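PDB 1LJ8: mannitol dehydrogenase, which probably catalyses the NAD-dependent interconversion of mannitol and fructose, and binds NAD. Local coordinates for residues 443-448 with 464-469; 399-404 with 469-474. One frame throughout, in Å; residues are numbered along the deposited sequence.

Contact 1: 443-448 with 464-469; sequences LISQRL and EFVAAF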
# COMPACT_ATOMS: atom_id res chain seq x y z
N LEU A 443 -24.90 -14.11 -14.78
CA LEU A 443 -25.26 -13.35 -13.61
C LEU A 443 -24.15 -12.46 -13.04
O LEU A 443 -24.34 -11.84 -12.00
CB LEU A 443 -25.76 -14.30 -12.52
CG LEU A 443 -27.06 -15.07 -12.82
CD1 LEU A 443 -27.28 -16.12 -11.71
CD2 LEU A 443 -28.24 -14.14 -12.85
N ILE A 444 -23.02 -12.40 -13.72
CA ILE A 444 -21.89 -11.61 -13.21
C ILE A 444 -22.21 -10.13 -13.03
O ILE A 444 -21.92 -9.56 -11.98
CB ILE A 444 -20.63 -11.81 -14.11
CG1 ILE A 444 -20.11 -13.23 -13.91
CG2 ILE A 444 -19.54 -10.75 -13.79
CD1 ILE A 444 -19.08 -13.69 -14.94
N SER A 445 -22.84 -9.50 -14.01
CA SER A 445 -23.08 -8.07 -13.83
C SER A 445 -24.04 -7.83 -12.68
O SER A 445 -23.87 -6.89 -11.91
CB SER A 445 -23.57 -7.40 -15.15
OG SER A 445 -24.78 -7.98 -15.60
N GLN A 446 -25.03 -8.71 -12.51
CA GLN A 446 -25.98 -8.51 -11.42
C GLN A 446 -25.38 -8.77 -10.03
O GLN A 446 -25.76 -8.11 -9.05
CB GLN A 446 -27.19 -9.43 -11.62
CG GLN A 446 -28.25 -9.32 -10.54
CD GLN A 446 -29.04 -8.01 -10.60
OE1 GLN A 446 -30.06 -7.87 -9.90
NE2 GLN A 446 -28.57 -7.05 -11.42
N ARG A 447 -24.46 -9.71 -9.95
CA ARG A 447 -23.87 -10.06 -8.66
C ARG A 447 -22.62 -9.28 -8.30
O ARG A 447 -22.51 -8.73 -7.21
CB ARG A 447 -23.53 -11.55 -8.60
CG ARG A 447 -24.73 -12.52 -8.66
CD ARG A 447 -24.19 -13.94 -8.84
NE ARG A 447 -25.19 -14.98 -8.67
CZ ARG A 447 -24.95 -16.28 -8.85
NH1 ARG A 447 -23.72 -16.70 -9.22
NH2 ARG A 447 -25.92 -17.17 -8.65
N LEU A 448 -21.64 -9.28 -9.22
CA LEU A 448 -20.38 -8.61 -8.94
C LEU A 448 -20.51 -7.11 -8.78
O LEU A 448 -19.97 -6.55 -7.84
CB LEU A 448 -19.36 -8.93 -10.03
CG LEU A 448 -17.98 -8.31 -9.77
CD1 LEU A 448 -17.36 -8.94 -8.52
CD2 LEU A 448 -17.07 -8.55 -10.93
N GLU A 464 -25.31 2.75 -18.81
CA GLU A 464 -24.15 2.96 -19.66
C GLU A 464 -22.96 2.11 -19.17
O GLU A 464 -22.30 1.42 -19.93
CB GLU A 464 -23.67 4.42 -19.62
CG GLU A 464 -24.51 5.45 -20.40
CD GLU A 464 -25.89 5.74 -19.81
OE1 GLU A 464 -26.66 6.37 -20.58
OE2 GLU A 464 -26.22 5.39 -18.64
N PHE A 465 -22.69 2.18 -17.88
CA PHE A 465 -21.52 1.45 -17.38
C PHE A 465 -21.77 -0.05 -17.42
O PHE A 465 -20.89 -0.84 -17.80
CB PHE A 465 -21.18 1.86 -15.94
CG PHE A 465 -19.98 1.11 -15.40
CD1 PHE A 465 -18.70 1.62 -15.61
CD2 PHE A 465 -20.14 -0.12 -14.79
CE1 PHE A 465 -17.56 0.90 -15.22
CE2 PHE A 465 -19.01 -0.87 -14.37
CZ PHE A 465 -17.74 -0.36 -14.59
N VAL A 466 -22.96 -0.46 -17.00
CA VAL A 466 -23.24 -1.90 -17.02
C VAL A 466 -23.11 -2.48 -18.45
O VAL A 466 -22.56 -3.56 -18.63
CB VAL A 466 -24.66 -2.18 -16.46
CG1 VAL A 466 -25.04 -3.66 -16.70
CG2 VAL A 466 -24.68 -1.89 -14.95
N ALA A 467 -23.59 -1.75 -19.46
CA ALA A 467 -23.50 -2.25 -20.85
C ALA A 467 -22.03 -2.36 -21.28
O ALA A 467 -21.63 -3.33 -21.93
CB ALA A 467 -24.24 -1.29 -21.81
N ALA A 468 -21.23 -1.37 -20.90
CA ALA A 468 -19.81 -1.37 -21.25
C ALA A 468 -19.11 -2.55 -20.55
O ALA A 468 -18.28 -3.24 -21.14
CB ALA A 468 -19.17 -0.04 -20.83
N PHE A 469 -19.44 -2.77 -19.29
CA PHE A 469 -18.86 -3.89 -18.53
C PHE A 469 -19.21 -5.21 -19.19
O PHE A 469 -18.35 -6.06 -19.37
CB PHE A 469 -19.39 -3.88 -17.09
CG PHE A 469 -19.05 -5.12 -16.33
CD1 PHE A 469 -17.81 -5.26 -15.73
CD2 PHE A 469 -19.96 -6.17 -16.28
CE1 PHE A 469 -17.46 -6.42 -15.10
CE2 PHE A 469 -19.62 -7.36 -15.64
CZ PHE A 469 -18.35 -7.49 -15.04

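Contact 2: 399-404 with 469-474; sequences ETERAA and FERCYG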
# COMPACT_ATOMS: atom_id res chain seq x y z
N GLU A 399 -17.27 8.76 -21.61
CA GLU A 399 -17.09 7.35 -22.03
C GLU A 399 -16.57 6.51 -20.87
O GLU A 399 -15.56 6.88 -20.29
CB GLU A 399 -16.09 7.31 -23.19
CG GLU A 399 -15.58 5.89 -23.64
CD GLU A 399 -16.69 4.94 -24.21
OE1 GLU A 399 -17.43 4.24 -23.45
OE2 GLU A 399 -16.81 4.90 -25.47
N THR A 400 -17.22 5.40 -20.54
CA THR A 400 -16.72 4.56 -19.43
C THR A 400 -16.01 3.29 -19.88
O THR A 400 -15.50 2.54 -19.04
CB THR A 400 -17.85 4.10 -18.47
OG1 THR A 400 -18.78 3.25 -19.17
CG2 THR A 400 -18.60 5.33 -17.89
N GLU A 401 -15.98 3.05 -21.19
CA GLU A 401 -15.44 1.80 -21.70
C GLU A 401 -14.06 1.38 -21.24
O GLU A 401 -13.86 0.20 -20.90
CB GLU A 401 -15.46 1.79 -23.22
CG GLU A 401 -15.64 0.39 -23.76
CD GLU A 401 -17.09 0.18 -24.19
OE1 GLU A 401 -17.97 1.00 -23.80
OE2 GLU A 401 -17.34 -0.80 -24.89
N ARG A 402 -13.09 2.30 -21.26
CA ARG A 402 -11.75 1.91 -20.81
C ARG A 402 -11.75 1.55 -19.34
O ARG A 402 -11.04 0.61 -18.94
CB ARG A 402 -10.74 3.02 -21.03
CG ARG A 402 -10.43 3.36 -22.54
CD ARG A 402 -9.56 4.62 -22.60
NE ARG A 402 -10.38 5.80 -22.29
CZ ARG A 402 -11.14 6.45 -23.18
NH1 ARG A 402 -11.21 6.07 -24.46
NH2 ARG A 402 -11.92 7.44 -22.76
N ALA A 403 -12.51 2.28 -18.53
CA ALA A 403 -12.52 1.98 -17.08
C ALA A 403 -13.32 0.72 -16.81
O ALA A 403 -13.00 -0.07 -15.90
CB ALA A 403 -13.11 3.17 -16.30
N ALA A 404 -14.38 0.52 -17.60
CA ALA A 404 -15.20 -0.69 -17.45
C ALA A 404 -14.37 -1.92 -17.76
O ALA A 404 -14.58 -2.97 -17.16
CB ALA A 404 -16.48 -0.65 -18.41
N PHE A 469 -19.44 -2.77 -19.29
CA PHE A 469 -18.86 -3.89 -18.53
C PHE A 469 -19.21 -5.21 -19.19
O PHE A 469 -18.35 -6.06 -19.37
CB PHE A 469 -19.39 -3.88 -17.09
CG PHE A 469 -19.05 -5.12 -16.33
CD1 PHE A 469 -17.81 -5.26 -15.73
CD2 PHE A 469 -19.96 -6.17 -16.28
CE1 PHE A 469 -17.46 -6.42 -15.10
CE2 PHE A 469 -19.62 -7.36 -15.64
CZ PHE A 469 -18.35 -7.49 -15.04
N GLU A 470 -20.47 -5.38 -19.59
CA GLU A 470 -20.86 -6.62 -20.21
C GLU A 470 -20.20 -6.85 -21.58
O GLU A 470 -19.82 -7.99 -21.88
CB GLU A 470 -22.40 -6.68 -20.32
CG GLU A 470 -23.05 -6.86 -18.94
CD GLU A 470 -24.56 -6.95 -18.99
OE1 GLU A 470 -25.15 -6.74 -20.07
OE2 GLU A 470 -25.16 -7.23 -17.94
N ARG A 471 -20.08 -5.80 -22.39
CA ARG A 471 -19.41 -5.86 -23.72
C ARG A 471 -17.94 -6.30 -23.49
O ARG A 471 -17.40 -7.18 -24.18
CB ARG A 471 -19.31 -4.47 -24.39
CG ARG A 471 -20.59 -3.88 -24.91
CD ARG A 471 -20.28 -2.70 -25.81
NE ARG A 471 -19.94 -1.45 -25.12
CZ ARG A 471 -20.85 -0.61 -24.63
NH1 ARG A 471 -22.13 -0.88 -24.74
NH2 ARG A 471 -20.48 0.55 -24.11
N CYS A 472 -17.30 -5.62 -22.56
CA CYS A 472 -15.89 -5.90 -22.25
C CYS A 472 -15.68 -7.31 -21.77
O CYS A 472 -14.76 -8.01 -22.25
CB CYS A 472 -15.33 -4.90 -21.19
SG CYS A 472 -15.07 -3.22 -21.88
N TYR A 473 -16.50 -7.75 -20.82
CA TYR A 473 -16.34 -9.12 -20.31
C TYR A 473 -16.51 -10.18 -21.43
O TYR A 473 -15.70 -11.11 -21.57
CB TYR A 473 -17.34 -9.34 -19.20
CG TYR A 473 -17.20 -10.70 -18.56
CD1 TYR A 473 -16.29 -10.93 -17.55
CD2 TYR A 473 -17.95 -11.78 -19.04
CE1 TYR A 473 -16.10 -12.22 -17.02
CE2 TYR A 473 -17.78 -13.08 -18.54
CZ TYR A 473 -16.85 -13.29 -17.53
OH TYR A 473 -16.62 -14.56 -17.02
N GLY A 474 -17.59 -10.04 -22.22
CA GLY A 474 -17.79 -10.99 -23.30
C GLY A 474 -16.64 -10.97 -24.29
O GLY A 474 -16.21 -12.04 -24.76

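Contact 1: 443-448 with 464-469
The ring of Phe469 carries this helix-helix packing in the all-helical C-terminal domain, reaching from helix 463-488 to the short helix 444-448. Its outer corner does the touching. The methyl CG2 of Ile444 meets the ring edge in the ring plane, 3.7 Å from Phe469 CZ, and the two side chains cross at about a right angle. Ser445 comes to the neighbouring corner with its backbone and beta carbon, Ser445 CA lying 4.0 Å from Phe469 CE2. Leu448, one helical turn beyond Ile444, adds a looser approach of CD2 to Phe469 CZ at 4.4 Å. What sends the ring across is its first torsion: CG stands anti to the backbone N (chi1 170°). The axes of the short segments 444-448 and 464-469 approach no closer than 10.8 Å, at 121° between their directions, and the Phe469 ring spans that gap. One turn before Phe469, Val466 fills in beside Ser445, with CG1 4.3 Å from Ser445 CB. Behind the contact, Leu448 also packs on Trp410 and Ala411 of helix 401-413. With chi1 at 60°, Ser445 OG sits between the backbone N and the carbonyl carbon and is hydrogen-bonded to OE2 of Glu470, the residue after Phe469.

Contact 2: 399-404 with 469-474
Residues 399-404 run from a loop into the first turn of helix 401-413, while 469-474 lie wholly inside helix 463-488; the backbones come closest at Ala404 and Phe469, whose CA atoms are 5.0 Å apart. That approach is possible because Ala404 turns only a methyl toward the partner helix, its CB resting 3.7 Å from Phe469 N. Next to it Cys472 points SG at the first turn, 3.8 Å from Glu401 O and alongside Glu401 CG. Exposed Arg471 and buried Glu401 form a side-on, two-pronged salt bridge. Arg471 NE reaches Glu401 OE2 at 2.7 Å and Arg471 NH2 reaches Glu401 OE1 at 2.6 Å, both nearly straight (177° and 170°). Each oxygen uses its syn lone pair, and the two flat groups are only 14° from coplanar, so the pair of bonds fixes the rotation of both. Bends at chi3 of Arg471 and chi2 of Glu401 bring the guanidinium edge alongside the carboxylate, nearly in one plane. Lys491 makes a long, weak ion pair with Glu401 OE1 and a salt bridge with Glu399 OE2, adding positive charge that probably favours ionised carboxylates. Glu399 OE1 accepts from Glu401 N at 2.9 Å, from above its carboxylate plane. The arrangement is close helix packing over small residues, bordered by a bidentate Arg-Glu bridge beside a side-chain-capped helix start, in the C-terminal domain of a long-chain mannitol dehydrogenase.

Both contacts draw on helix 463-488, and their centres lie 9 Å apart on the same side of the chain's centre. Phe469 belongs to both: contact 1 uses its ring, contact 2 mainly its backbone. Along the chain the order is 399-404, 443-448, then the two runs of the long helix, 464-469 and 469-474, which overlap at Phe469, so the sequence span bridged by contact 1 falls within that of contact 2. Further packing joins them, with Phe465 CE1 3.6 Å from Ala404 CA and Ala468 CB 3.4 Å from Glu401 OE1. The long helix thus brings helices 401-413 and 444-448 together within the C-terminal domain, away from the residues that bind NAD.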